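Local coordinates for protein adhesin LabA (Helicobacter pylori, PDB 6GMM) that probably binds LacdiNAc-bearing glycans of the gastric mucosa, acting as a lectin-type adhesin of the bacterium, at residues Thr200-Ala205 and Gly232-Ile237; Ala70-Val75 and Gly236-Glu241; Pro207-Gly212 and Gly220-Gly225; Cys83-Asp88 and Gly93-Phe98; Tyr59-Leu64 and Gln305-Asp310. All coordinates share one frame; numbering follows the deposited sequence.

Contact 1 (Thr200-Ala205 and Gly232-Ile237); sequences TTLNSA and GSACGI
L202 and A234 meet where the last turns of helix 188-205 face the short helix 234-237, at the base of a loop closed by the C206-C235 disulfide. This is the buried, apolar side. L202 CD2 rests 4.1 Å from A234 CB; M76 of helix 57-76 touches both side chains, and both residues are buried. Leucine provides the reach and alanine a small methyl for it to rest on. L202 is turned well off a staggered position (chi1 -133°), and its CD2 end comes nearer to A234 than the start of the side chain would suggest.

The other side is partly exposed and bridged by water, although the backbones come closest here, at N203 and C235. N203 extends away from its backbone N (chi1 -171°), which carries the amide across to C235, with OD1 3.4 Å from CB of that cysteine. No direct hydrogen bond joins the segments; an amide suits the place because its oxygen can be served by water. At the start of the short helix, S233 occupies the N-cap position, and its OG accepts a weak bond from G236 N. One water spans this side, donating to N203 OD1 at 2.7 Å and to C235 O at 2.8 Å.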
# COMPACT_ATOMS: atom_id res chain seq x y z
N THR A 200 -3.68 16.80 -8.01
CA THR A 200 -5.07 17.21 -8.26
C THR A 200 -5.11 18.61 -8.89
O THR A 200 -5.75 18.75 -9.94
CB THR A 200 -5.95 17.05 -7.02
OG1 THR A 200 -5.77 15.71 -6.53
CG2 THR A 200 -7.43 17.27 -7.32
N THR A 201 -4.37 19.62 -8.29
CA THR A 201 -4.34 21.00 -8.83
C THR A 201 -3.75 21.01 -10.24
O THR A 201 -4.33 21.65 -11.12
CB THR A 201 -3.67 22.00 -7.86
OG1 THR A 201 -4.12 21.76 -6.52
CG2 THR A 201 -4.00 23.41 -8.21
N LEU A 202 -2.64 20.27 -10.47
CA LEU A 202 -1.98 20.17 -11.78
C LEU A 202 -2.95 19.63 -12.82
O LEU A 202 -3.07 20.19 -13.91
CB LEU A 202 -0.80 19.19 -11.71
CG LEU A 202 0.56 19.59 -12.32
CD1 LEU A 202 1.40 18.36 -12.59
CD2 LEU A 202 0.44 20.44 -13.61
N ASN A 203 -3.64 18.54 -12.48
CA ASN A 203 -4.55 17.85 -13.37
C ASN A 203 -5.76 18.67 -13.77
O ASN A 203 -6.06 18.71 -14.97
CB ASN A 203 -4.95 16.50 -12.78
CG ASN A 203 -5.72 15.62 -13.73
OD1 ASN A 203 -5.26 15.26 -14.82
ND2 ASN A 203 -6.93 15.28 -13.32
N SER A 204 -6.45 19.31 -12.79
CA SER A 204 -7.66 20.13 -13.07
C SER A 204 -7.34 21.48 -13.75
O SER A 204 -8.05 21.86 -14.69
CB SER A 204 -8.50 20.32 -11.81
OG SER A 204 -7.74 20.83 -10.72
N ALA A 205 -6.27 22.18 -13.29
CA ALA A 205 -5.87 23.44 -13.91
C ALA A 205 -5.40 23.13 -15.34
O ALA A 205 -5.69 23.90 -16.25
CB ALA A 205 -4.75 24.09 -13.11
N GLY A 232 -1.09 18.92 -26.30
CA GLY A 232 -0.05 19.77 -25.72
C GLY A 232 -0.23 20.27 -24.31
O GLY A 232 0.64 20.97 -23.80
N SER A 233 -1.35 19.92 -23.64
CA SER A 233 -1.60 20.35 -22.26
C SER A 233 -0.91 19.42 -21.26
O SER A 233 -0.54 18.31 -21.64
CB SER A 233 -3.10 20.39 -22.00
OG SER A 233 -3.65 19.09 -21.85
N ALA A 234 -0.76 19.87 -19.98
CA ALA A 234 -0.15 19.07 -18.89
C ALA A 234 -0.90 17.77 -18.61
O ALA A 234 -0.28 16.70 -18.48
CB ALA A 234 -0.04 19.90 -17.61
N CYS A 235 -2.24 17.85 -18.51
CA CYS A 235 -3.04 16.65 -18.23
C CYS A 235 -3.17 15.71 -19.46
O CYS A 235 -3.54 14.55 -19.31
CB CYS A 235 -4.39 17.02 -17.63
SG CYS A 235 -5.66 17.46 -18.85
N GLY A 236 -2.81 16.21 -20.64
CA GLY A 236 -2.78 15.41 -21.86
C GLY A 236 -1.46 14.66 -21.97
O GLY A 236 -1.45 13.44 -21.96
N ILE A 237 -0.35 15.41 -22.02
CA ILE A 237 1.02 14.86 -22.08
C ILE A 237 1.30 13.84 -20.93
O ILE A 237 1.86 12.78 -21.18
CB ILE A 237 2.07 16.01 -22.12
CG1 ILE A 237 1.98 16.78 -23.44
CG2 ILE A 237 3.50 15.50 -21.93
CD1 ILE A 237 2.53 18.21 -23.39
O HOH W 1 -4.79 13.70 -17.01

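Contact 2 (Ala70-Val75 and Gly236-Glu241); sequences AGLWQV and GIFKNE
L72 reaches from helix 57-76 into the bend between helix 234-237 and helix 239-264, a helix-helix junction in the buried part of the adhesin fold. Apolar packing carries the whole contact. The side chain of L72 leaves its CA trans to the backbone N (chi1 -174°), and its CD1 methyl comes to 3.9 Å from F238 CD1, approaching the ring obliquely while the two side chains slide past each other in opposite directions. The same methyl lies 4.2 Å from E241 CB, so one branched leucine end serves both the aromatic ring and an aliphatic methylene one turn further on. A branched apolar end suits a site where I199 and L202 of helix 188-205 also pack round it.

The F238 ring is flanked by an aliphatic and an aromatic neighbour. The CG2 methyl of I237 sits 3.6 Å above one face of the F238 ring, toward its rim, and W223 meets F238 in a T-shaped, edge-to-face arrangement. F238 is at once the first residue to leave the helical conformation after helix 234-237 and the N-cap of the next helix, so the bend itself delivers the ring to the core.

Polar groups are kept off the apolar meeting point. E241 starts toward L72, yet its carboxylate turns away, which allows an acidic residue to lend only its CB to the contact. N240 ND2, which also bonds R313 O, donates to E241 OE2 at 3.0 Å with an N-H...O angle of 146°, reaching that oxygen from above the carboxylate plane.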
# COMPACT_ATOMS: atom_id res chain seq x y z
N ALA A 70 6.33 15.08 -5.73
CA ALA A 70 7.28 16.18 -5.78
C ALA A 70 8.12 16.10 -7.07
O ALA A 70 8.36 17.12 -7.71
CB ALA A 70 8.19 16.17 -4.56
N GLY A 71 8.55 14.91 -7.43
CA GLY A 71 9.34 14.67 -8.63
C GLY A 71 8.64 15.08 -9.92
O GLY A 71 9.29 15.66 -10.79
N LEU A 72 7.32 14.78 -10.07
CA LEU A 72 6.60 15.17 -11.30
C LEU A 72 6.66 16.70 -11.41
O LEU A 72 7.12 17.21 -12.43
CB LEU A 72 5.14 14.66 -11.38
CG LEU A 72 4.38 14.93 -12.72
CD1 LEU A 72 4.87 14.03 -13.84
CD2 LEU A 72 2.86 14.71 -12.56
N TRP A 73 6.31 17.40 -10.31
CA TRP A 73 6.32 18.84 -10.23
C TRP A 73 7.70 19.38 -10.53
O TRP A 73 7.80 20.28 -11.35
CB TRP A 73 5.84 19.29 -8.85
CG TRP A 73 5.87 20.79 -8.65
CD1 TRP A 73 6.62 21.47 -7.73
CD2 TRP A 73 5.15 21.78 -9.40
NE1 TRP A 73 6.36 22.82 -7.82
CE2 TRP A 73 5.47 23.04 -8.83
CE3 TRP A 73 4.20 21.72 -10.43
CZ2 TRP A 73 4.92 24.23 -9.32
CZ3 TRP A 73 3.65 22.90 -10.90
CH2 TRP A 73 4.04 24.14 -10.37
N GLN A 74 8.76 18.81 -9.93
CA GLN A 74 10.12 19.27 -10.21
C GLN A 74 10.54 19.07 -11.66
O GLN A 74 11.25 19.91 -12.20
CB GLN A 74 11.17 18.60 -9.32
CG GLN A 74 11.18 19.12 -7.90
CD GLN A 74 11.90 18.18 -6.95
OE1 GLN A 74 12.28 17.07 -7.28
NE2 GLN A 74 12.13 18.63 -5.73
N VAL A 75 10.17 17.96 -12.27
CA VAL A 75 10.62 17.67 -13.62
C VAL A 75 9.83 18.41 -14.72
O VAL A 75 10.37 18.57 -15.82
CB VAL A 75 10.71 16.13 -13.89
CG1 VAL A 75 9.39 15.56 -14.39
CG2 VAL A 75 11.86 15.82 -14.85
N GLY A 236 -2.81 16.21 -20.64
CA GLY A 236 -2.78 15.41 -21.86
C GLY A 236 -1.46 14.66 -21.97
O GLY A 236 -1.45 13.44 -21.96
N ILE A 237 -0.35 15.41 -22.02
CA ILE A 237 1.02 14.86 -22.08
C ILE A 237 1.30 13.84 -20.93
O ILE A 237 1.86 12.78 -21.18
CB ILE A 237 2.07 16.01 -22.12
CG1 ILE A 237 1.98 16.78 -23.44
CG2 ILE A 237 3.50 15.50 -21.93
CD1 ILE A 237 2.53 18.21 -23.39
N PHE A 238 0.92 14.20 -19.69
CA PHE A 238 1.20 13.40 -18.49
C PHE A 238 0.03 12.57 -17.92
O PHE A 238 0.12 12.11 -16.79
CB PHE A 238 1.79 14.31 -17.40
CG PHE A 238 3.09 14.95 -17.79
CD1 PHE A 238 4.28 14.24 -17.69
CD2 PHE A 238 3.12 16.24 -18.30
CE1 PHE A 238 5.49 14.83 -18.07
CE2 PHE A 238 4.34 16.83 -18.69
CZ PHE A 238 5.51 16.12 -18.57
N LYS A 239 -1.02 12.31 -18.73
CA LYS A 239 -2.21 11.50 -18.40
C LYS A 239 -1.87 10.19 -17.64
O LYS A 239 -2.44 9.92 -16.57
CB LYS A 239 -2.95 11.17 -19.70
CG LYS A 239 -4.45 11.06 -19.58
CD LYS A 239 -5.05 10.94 -20.99
CE LYS A 239 -6.54 10.71 -21.01
NZ LYS A 239 -7.02 10.36 -22.38
N ASN A 240 -0.92 9.41 -18.18
CA ASN A 240 -0.49 8.13 -17.59
C ASN A 240 0.21 8.34 -16.25
O ASN A 240 -0.17 7.71 -15.28
CB ASN A 240 0.41 7.38 -18.57
CG ASN A 240 1.00 6.11 -18.04
OD1 ASN A 240 0.40 5.05 -18.15
ND2 ASN A 240 2.20 6.18 -17.47
N GLU A 241 1.18 9.26 -16.20
CA GLU A 241 1.98 9.58 -15.01
C GLU A 241 1.15 10.19 -13.90
O GLU A 241 1.31 9.78 -12.76
CB GLU A 241 3.20 10.43 -15.36
CG GLU A 241 4.20 9.72 -16.26
CD GLU A 241 3.74 9.42 -17.68
OE1 GLU A 241 2.94 10.20 -18.25
OE2 GLU A 241 4.17 8.37 -18.22

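Contact 3 (Pro207-Gly212 and Gly220-Gly225); sequences PWINNG and GSLWEG
I209 lays its CG2 methyl against the edge of the W223 indole, close to the ring plane, with CG2 3.7 Å from CH2. The two side chains cross obliquely, joining two arms of the irregular loop between helix 188-205 and helix 234-237; an ST turn at S221 shapes the second arm. A branched isoleucine suits the spot because it can present one methyl here while I237 and M76 touch the same side chain.

L222 adds a second, looser apolar touch: its CD1 is 4.4 Å from I209 CG2. It also braces its neighbour, since L222 CB stands 3.7 Å above one face of the W223 ring, toward the rim. The polar end of the tryptophan is satisfied outside the loop, where NE1 bonds V75 O at the end of helix 57-76. W223 therefore turns the CH2 corner of its ring to I209 and its donor NE1 to the helical body.

On the first arm G212 packs its CA over a face of the W208 ring, a close fit that suits a residue without a side chain and with positive phi. S221 OG, itself bonded to I226 O, accepts from W223 N at 3.0 Å with an N-H...O angle of 157°.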
# COMPACT_ATOMS: atom_id res chain seq x y z
N PRO A 207 -2.64 23.29 -17.24
CA PRO A 207 -2.09 24.39 -18.06
C PRO A 207 -1.41 23.87 -19.33
O PRO A 207 -1.22 22.66 -19.46
CB PRO A 207 -1.07 25.02 -17.10
CG PRO A 207 -0.64 23.87 -16.24
CD PRO A 207 -1.92 23.17 -15.97
N TRP A 208 -1.06 24.76 -20.26
CA TRP A 208 -0.39 24.39 -21.50
C TRP A 208 1.08 24.16 -21.21
O TRP A 208 1.59 24.66 -20.22
CB TRP A 208 -0.59 25.49 -22.54
CG TRP A 208 -0.01 25.24 -23.90
CD1 TRP A 208 1.05 25.89 -24.47
CD2 TRP A 208 -0.55 24.39 -24.92
NE1 TRP A 208 1.20 25.50 -25.79
CE2 TRP A 208 0.23 24.58 -26.09
CE3 TRP A 208 -1.63 23.49 -24.97
CZ2 TRP A 208 -0.00 23.85 -27.27
CZ3 TRP A 208 -1.88 22.80 -26.16
CH2 TRP A 208 -1.06 22.98 -27.29
N ILE A 209 1.74 23.35 -22.04
CA ILE A 209 3.18 23.09 -21.92
C ILE A 209 3.80 23.83 -23.09
O ILE A 209 3.26 23.73 -24.20
CB ILE A 209 3.51 21.56 -21.92
CG1 ILE A 209 2.88 20.79 -20.68
CG2 ILE A 209 5.02 21.29 -22.02
CD1 ILE A 209 3.33 21.27 -19.25
N ASN A 210 4.89 24.59 -22.86
CA ASN A 210 5.58 25.39 -23.89
C ASN A 210 5.85 24.55 -25.14
O ASN A 210 6.38 23.43 -25.03
CB ASN A 210 6.90 26.04 -23.36
CG ASN A 210 6.75 26.98 -22.17
OD1 ASN A 210 7.69 27.16 -21.35
ND2 ASN A 210 5.59 27.61 -22.03
N ASN A 211 5.40 25.06 -26.31
CA ASN A 211 5.53 24.37 -27.61
C ASN A 211 4.79 23.00 -27.64
O ASN A 211 5.16 22.10 -28.40
CB ASN A 211 7.01 24.22 -28.04
CG ASN A 211 7.76 25.53 -28.01
OD1 ASN A 211 7.46 26.47 -28.75
ND2 ASN A 211 8.75 25.63 -27.13
N GLY A 212 3.73 22.89 -26.82
CA GLY A 212 2.91 21.69 -26.72
C GLY A 212 3.71 20.47 -26.32
O GLY A 212 3.42 19.36 -26.76
N GLY A 220 10.87 12.80 -28.84
CA GLY A 220 10.22 13.86 -29.60
C GLY A 220 9.73 14.98 -28.71
O GLY A 220 9.40 16.05 -29.22
N SER A 221 9.67 14.75 -27.38
CA SER A 221 9.24 15.76 -26.40
C SER A 221 10.42 16.33 -25.61
O SER A 221 11.57 16.05 -25.95
CB SER A 221 8.22 15.17 -25.42
OG SER A 221 8.89 14.54 -24.34
N LEU A 222 10.13 17.10 -24.54
CA LEU A 222 11.12 17.69 -23.66
C LEU A 222 11.70 16.69 -22.68
O LEU A 222 12.75 16.99 -22.09
CB LEU A 222 10.53 18.87 -22.86
CG LEU A 222 10.22 20.14 -23.62
CD1 LEU A 222 9.34 21.02 -22.78
CD2 LEU A 222 11.49 20.89 -24.02
N TRP A 223 11.01 15.54 -22.46
CA TRP A 223 11.44 14.50 -21.54
C TRP A 223 11.54 13.16 -22.23
O TRP A 223 10.67 12.80 -23.03
CB TRP A 223 10.46 14.38 -20.35
CG TRP A 223 9.99 15.69 -19.77
CD1 TRP A 223 10.45 16.30 -18.63
CD2 TRP A 223 8.91 16.50 -20.25
NE1 TRP A 223 9.75 17.47 -18.42
CE2 TRP A 223 8.80 17.61 -19.39
CE3 TRP A 223 8.06 16.41 -21.36
CZ2 TRP A 223 7.89 18.65 -19.63
CZ3 TRP A 223 7.15 17.44 -21.59
CH2 TRP A 223 7.07 18.54 -20.73
N GLU A 224 12.58 12.38 -21.88
CA GLU A 224 12.75 11.00 -22.36
C GLU A 224 11.63 10.17 -21.77
O GLU A 224 11.22 10.43 -20.63
CB GLU A 224 14.10 10.43 -21.90
CG GLU A 224 15.30 11.01 -22.64
CD GLU A 224 15.44 10.58 -24.09
OE1 GLU A 224 14.87 9.54 -24.48
OE2 GLU A 224 16.16 11.29 -24.84
N GLY A 225 11.10 9.22 -22.53
CA GLY A 225 10.02 8.35 -22.06
C GLY A 225 8.62 8.93 -22.17
O GLY A 225 7.65 8.19 -22.04

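Contact 4 (Cys83-Asp88 and Gly93-Phe98); sequences CGPGKD and GGVQTF
V95 has CG1 opposite its backbone N (chi1 178°), a rotation that places CG2 opposite the carbonyl carbon and brings that second methyl against the P85 ring. V95 CG2 lies 3.9 Å from P85 CG, the two side chains crossing at a slant. The valine is exposed, whereas the proline is buried.

The closer meeting is between the proline ring and the backbone of G94. The carbonyl oxygen of G94 is 3.2 Å from both CB and CG of P85 and 3.4 Å from CD, so it rests against the aliphatic ring atoms almost evenly. These are van der Waals contacts, perhaps with some C-H...O character. The oxygen has a true hydrogen-bond partner in T128 OG1, at the start of helix 128-145. Proline suits the place because its ring gives a compact, rigid apolar surface, and glycine suits position 94 because the chain turns there with positive phi.

Beyond the turn Q96 folds back on its own segment: NE2 donates to G93 O at 2.8 Å, with a nearly straight angle of 170°. The donor lies in the carbonyl plane, on a lone pair, and the acceptor falls close to the amide plane of the glutamine. The bond probably helps to hold the turn leading into strand 96-98. That strand pairs with strand 111-113, whose C113 is bonded to C83: the whole is a disulfide-braced loop leading into a two-stranded antiparallel sheet.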
# COMPACT_ATOMS: atom_id res chain seq x y z
N CYS A 83 3.23 31.39 -15.58
CA CYS A 83 2.12 31.69 -14.67
C CYS A 83 1.89 33.18 -14.51
O CYS A 83 2.83 33.97 -14.67
CB CYS A 83 2.33 31.01 -13.33
SG CYS A 83 3.87 31.48 -12.49
N GLY A 84 0.65 33.53 -14.16
CA GLY A 84 0.21 34.88 -13.88
C GLY A 84 -1.29 35.03 -13.73
O GLY A 84 -2.01 34.04 -13.89
N PRO A 85 -1.81 36.26 -13.44
CA PRO A 85 -3.26 36.42 -13.25
C PRO A 85 -4.11 36.73 -14.49
O PRO A 85 -5.34 36.67 -14.40
CB PRO A 85 -3.34 37.60 -12.29
CG PRO A 85 -2.18 38.46 -12.69
CD PRO A 85 -1.10 37.53 -13.19
N GLY A 86 -3.47 37.14 -15.59
CA GLY A 86 -4.16 37.56 -16.81
C GLY A 86 -4.32 39.08 -16.83
O GLY A 86 -3.76 39.77 -15.97
N LYS A 87 -5.11 39.60 -17.79
CA LYS A 87 -5.35 41.05 -17.99
C LYS A 87 -5.67 41.82 -16.72
O LYS A 87 -5.21 42.93 -16.56
CB LYS A 87 -6.45 41.28 -19.04
N ASP A 88 -6.50 41.24 -15.84
CA ASP A 88 -6.91 41.88 -14.61
C ASP A 88 -6.03 41.38 -13.48
O ASP A 88 -6.18 40.24 -13.06
CB ASP A 88 -8.40 41.58 -14.33
CG ASP A 88 -9.04 42.38 -13.22
OD1 ASP A 88 -8.30 42.90 -12.36
OD2 ASP A 88 -10.29 42.48 -13.20
N GLY A 93 -5.43 35.34 -8.07
CA GLY A 93 -4.27 35.31 -7.18
C GLY A 93 -3.36 36.52 -7.38
O GLY A 93 -2.38 36.69 -6.64
N GLY A 94 -3.69 37.34 -8.38
CA GLY A 94 -2.94 38.56 -8.69
C GLY A 94 -1.52 38.28 -9.13
O GLY A 94 -1.27 37.28 -9.81
N VAL A 95 -0.59 39.13 -8.74
CA VAL A 95 0.83 38.97 -9.08
C VAL A 95 1.57 38.61 -7.80
O VAL A 95 1.53 39.39 -6.83
CB VAL A 95 1.43 40.24 -9.77
CG1 VAL A 95 2.92 40.06 -10.06
CG2 VAL A 95 0.69 40.59 -11.05
N GLN A 96 2.24 37.44 -7.80
CA GLN A 96 3.01 36.94 -6.65
C GLN A 96 4.38 36.34 -7.05
O GLN A 96 4.55 35.92 -8.20
CB GLN A 96 2.21 35.90 -5.88
CG GLN A 96 0.89 36.35 -5.29
CD GLN A 96 0.20 35.21 -4.60
OE1 GLN A 96 0.84 34.43 -3.89
NE2 GLN A 96 -1.10 35.09 -4.80
N THR A 97 5.33 36.31 -6.09
CA THR A 97 6.70 35.79 -6.23
C THR A 97 6.91 34.63 -5.22
O THR A 97 6.57 34.76 -4.03
CB THR A 97 7.75 36.93 -6.09
OG1 THR A 97 7.53 37.92 -7.10
CG2 THR A 97 9.20 36.43 -6.18
N PHE A 98 7.48 33.50 -5.73
CA PHE A 98 7.70 32.29 -4.97
C PHE A 98 9.18 31.89 -4.99
O PHE A 98 9.79 31.75 -6.05
CB PHE A 98 6.79 31.18 -5.50
CG PHE A 98 5.33 31.60 -5.64
CD1 PHE A 98 4.86 32.18 -6.82
CD2 PHE A 98 4.43 31.41 -4.59
CE1 PHE A 98 3.52 32.57 -6.94
CE2 PHE A 98 3.09 31.78 -4.73
CZ PHE A 98 2.64 32.38 -5.90

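Contact 5 (Tyr59-Leu64 and Gln305-Asp310); sequences YQAVLL and QAVVKD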
# COMPACT_ATOMS: atom_id res chain seq x y z
N TYR A 59 6.06 2.54 5.43
CA TYR A 59 6.89 3.73 5.36
C TYR A 59 7.46 3.94 3.95
O TYR A 59 7.31 5.03 3.42
CB TYR A 59 8.02 3.66 6.39
CG TYR A 59 8.77 4.96 6.53
CD1 TYR A 59 8.36 5.94 7.43
CD2 TYR A 59 9.94 5.19 5.79
CE1 TYR A 59 9.09 7.11 7.60
CE2 TYR A 59 10.69 6.34 5.98
CZ TYR A 59 10.24 7.32 6.85
OH TYR A 59 10.98 8.46 7.01
N GLN A 60 8.08 2.90 3.34
CA GLN A 60 8.61 3.05 1.97
C GLN A 60 7.48 3.33 0.99
O GLN A 60 7.71 4.06 0.04
CB GLN A 60 9.40 1.82 1.51
CG GLN A 60 10.56 1.46 2.42
CD GLN A 60 11.60 2.54 2.39
OE1 GLN A 60 12.07 2.95 1.33
NE2 GLN A 60 11.95 3.06 3.56
N ALA A 61 6.27 2.79 1.22
CA ALA A 61 5.16 3.08 0.27
C ALA A 61 4.83 4.55 0.25
O ALA A 61 4.65 5.12 -0.84
CB ALA A 61 3.92 2.25 0.58
N VAL A 62 4.79 5.17 1.45
CA VAL A 62 4.52 6.60 1.65
C VAL A 62 5.60 7.35 0.91
O VAL A 62 5.27 8.11 0.01
CB VAL A 62 4.53 6.97 3.15
CG1 VAL A 62 4.39 8.49 3.35
CG2 VAL A 62 3.43 6.23 3.91
N LEU A 63 6.88 7.09 1.26
CA LEU A 63 8.04 7.73 0.63
C LEU A 63 7.98 7.77 -0.90
O LEU A 63 8.20 8.82 -1.48
CB LEU A 63 9.32 7.01 1.10
CG LEU A 63 10.18 7.79 2.11
CD1 LEU A 63 9.37 8.21 3.35
CD2 LEU A 63 11.42 6.96 2.52
N LEU A 64 7.62 6.66 -1.55
CA LEU A 64 7.55 6.67 -3.02
C LEU A 64 6.44 7.54 -3.50
O LEU A 64 6.65 8.25 -4.46
CB LEU A 64 7.42 5.25 -3.61
CG LEU A 64 7.61 5.13 -5.15
CD1 LEU A 64 8.92 5.70 -5.59
CD2 LEU A 64 7.45 3.66 -5.61
N GLN A 305 2.44 -3.16 -1.91
CA GLN A 305 2.66 -3.82 -3.20
C GLN A 305 1.89 -3.10 -4.34
O GLN A 305 2.45 -2.94 -5.44
CB GLN A 305 2.26 -5.32 -3.11
CG GLN A 305 2.52 -6.13 -4.40
CD GLN A 305 3.94 -6.09 -4.94
OE1 GLN A 305 4.93 -5.92 -4.22
NE2 GLN A 305 4.06 -6.34 -6.24
N ALA A 306 0.64 -2.62 -4.09
CA ALA A 306 -0.15 -1.94 -5.13
C ALA A 306 0.51 -0.63 -5.56
O ALA A 306 0.40 -0.23 -6.73
CB ALA A 306 -1.56 -1.68 -4.65
N VAL A 307 1.20 0.01 -4.61
CA VAL A 307 1.94 1.25 -4.87
C VAL A 307 3.06 0.90 -5.89
O VAL A 307 3.25 1.69 -6.81
CB VAL A 307 2.50 1.90 -3.58
CG1 VAL A 307 3.52 3.01 -3.91
CG2 VAL A 307 1.35 2.43 -2.70
N VAL A 308 3.73 -0.28 -5.74
CA VAL A 308 4.80 -0.73 -6.65
C VAL A 308 4.21 -0.86 -8.05
O VAL A 308 4.74 -0.30 -9.01
CB VAL A 308 5.50 -2.06 -6.23
CG1 VAL A 308 6.57 -2.47 -7.24
CG2 VAL A 308 6.10 -1.97 -4.83
N LYS A 309 3.09 -1.56 -8.13
CA LYS A 309 2.37 -1.86 -9.36
C LYS A 309 1.88 -0.62 -10.07
O LYS A 309 1.97 -0.59 -11.30
CB LYS A 309 1.25 -2.87 -9.10
CG LYS A 309 1.77 -4.23 -8.59
CD LYS A 309 2.95 -4.84 -9.38
CE LYS A 309 2.59 -5.46 -10.71
NZ LYS A 309 3.77 -6.11 -11.35
N ASP A 310 1.43 0.42 -9.33
CA ASP A 310 1.01 1.71 -9.91
C ASP A 310 2.24 2.45 -10.50
O ASP A 310 2.21 2.90 -11.66
CB ASP A 310 0.32 2.61 -8.87
CG ASP A 310 -0.95 2.07 -8.27
OD1 ASP A 310 -1.75 1.43 -9.02
OD2 ASP A 310 -1.19 2.32 -7.07
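A61 and V307 touch across two helices with no hydrogen bond between them; the shortest polar bond here is the helical one from D310 N to A306 O, 2.9 Å. Across the interface there are only van der Waals contacts, methyl on methyl and methyl on a carbonyl oxygen. At a chi1 of 168°, V307 spreads its two methyls. Its CG1 lies 3.9 Å from A61 O and, more loosely, 4.3 Å from L64 CD2, while CG2 comes to 4.2 Å from A61 CB.

The choice of residues follows from the spacing. The CA atoms of A61 and V307 are only 6.3 Å apart, a separation that the single methyl of alanine fits well. A valine, branched next to the backbone, lies close against it without a long flexible arm, and L64, one turn further along, touches CG1 of V307. M248 of helix 239-264 also packs on L64, and D310 OD2 is bonded to N251 ND2 of that helix, so a third helix borders the pair. The contact joins helix 57-76 to helix 287-311, the two segments running side by side in broadly the same direction, in the helical bundle near the centre of the molecule.

Contacts 1, 2 and 3 form one cluster, their centres 9 to 12 Å apart and their atoms touching. Contacts 1 and 2 share G236 and I237 and meet through L202 CD1 and L72 CD2, 3.9 Å apart. Contact 3 is nested in the loop closed by contact 1, and A234 N lies 2.9 Å from P207 O, probably hydrogen-bonded. Contact 4 stands apart at the same end, its centre about 19 Å from that of contact 1 and 23 Å from those of contacts 2 and 3. Helix 57-76 links this end to contact 5, whose centre is about 17 Å from that of contact 2 and 36 Å from that of contact 4. No bound glycan marks a site.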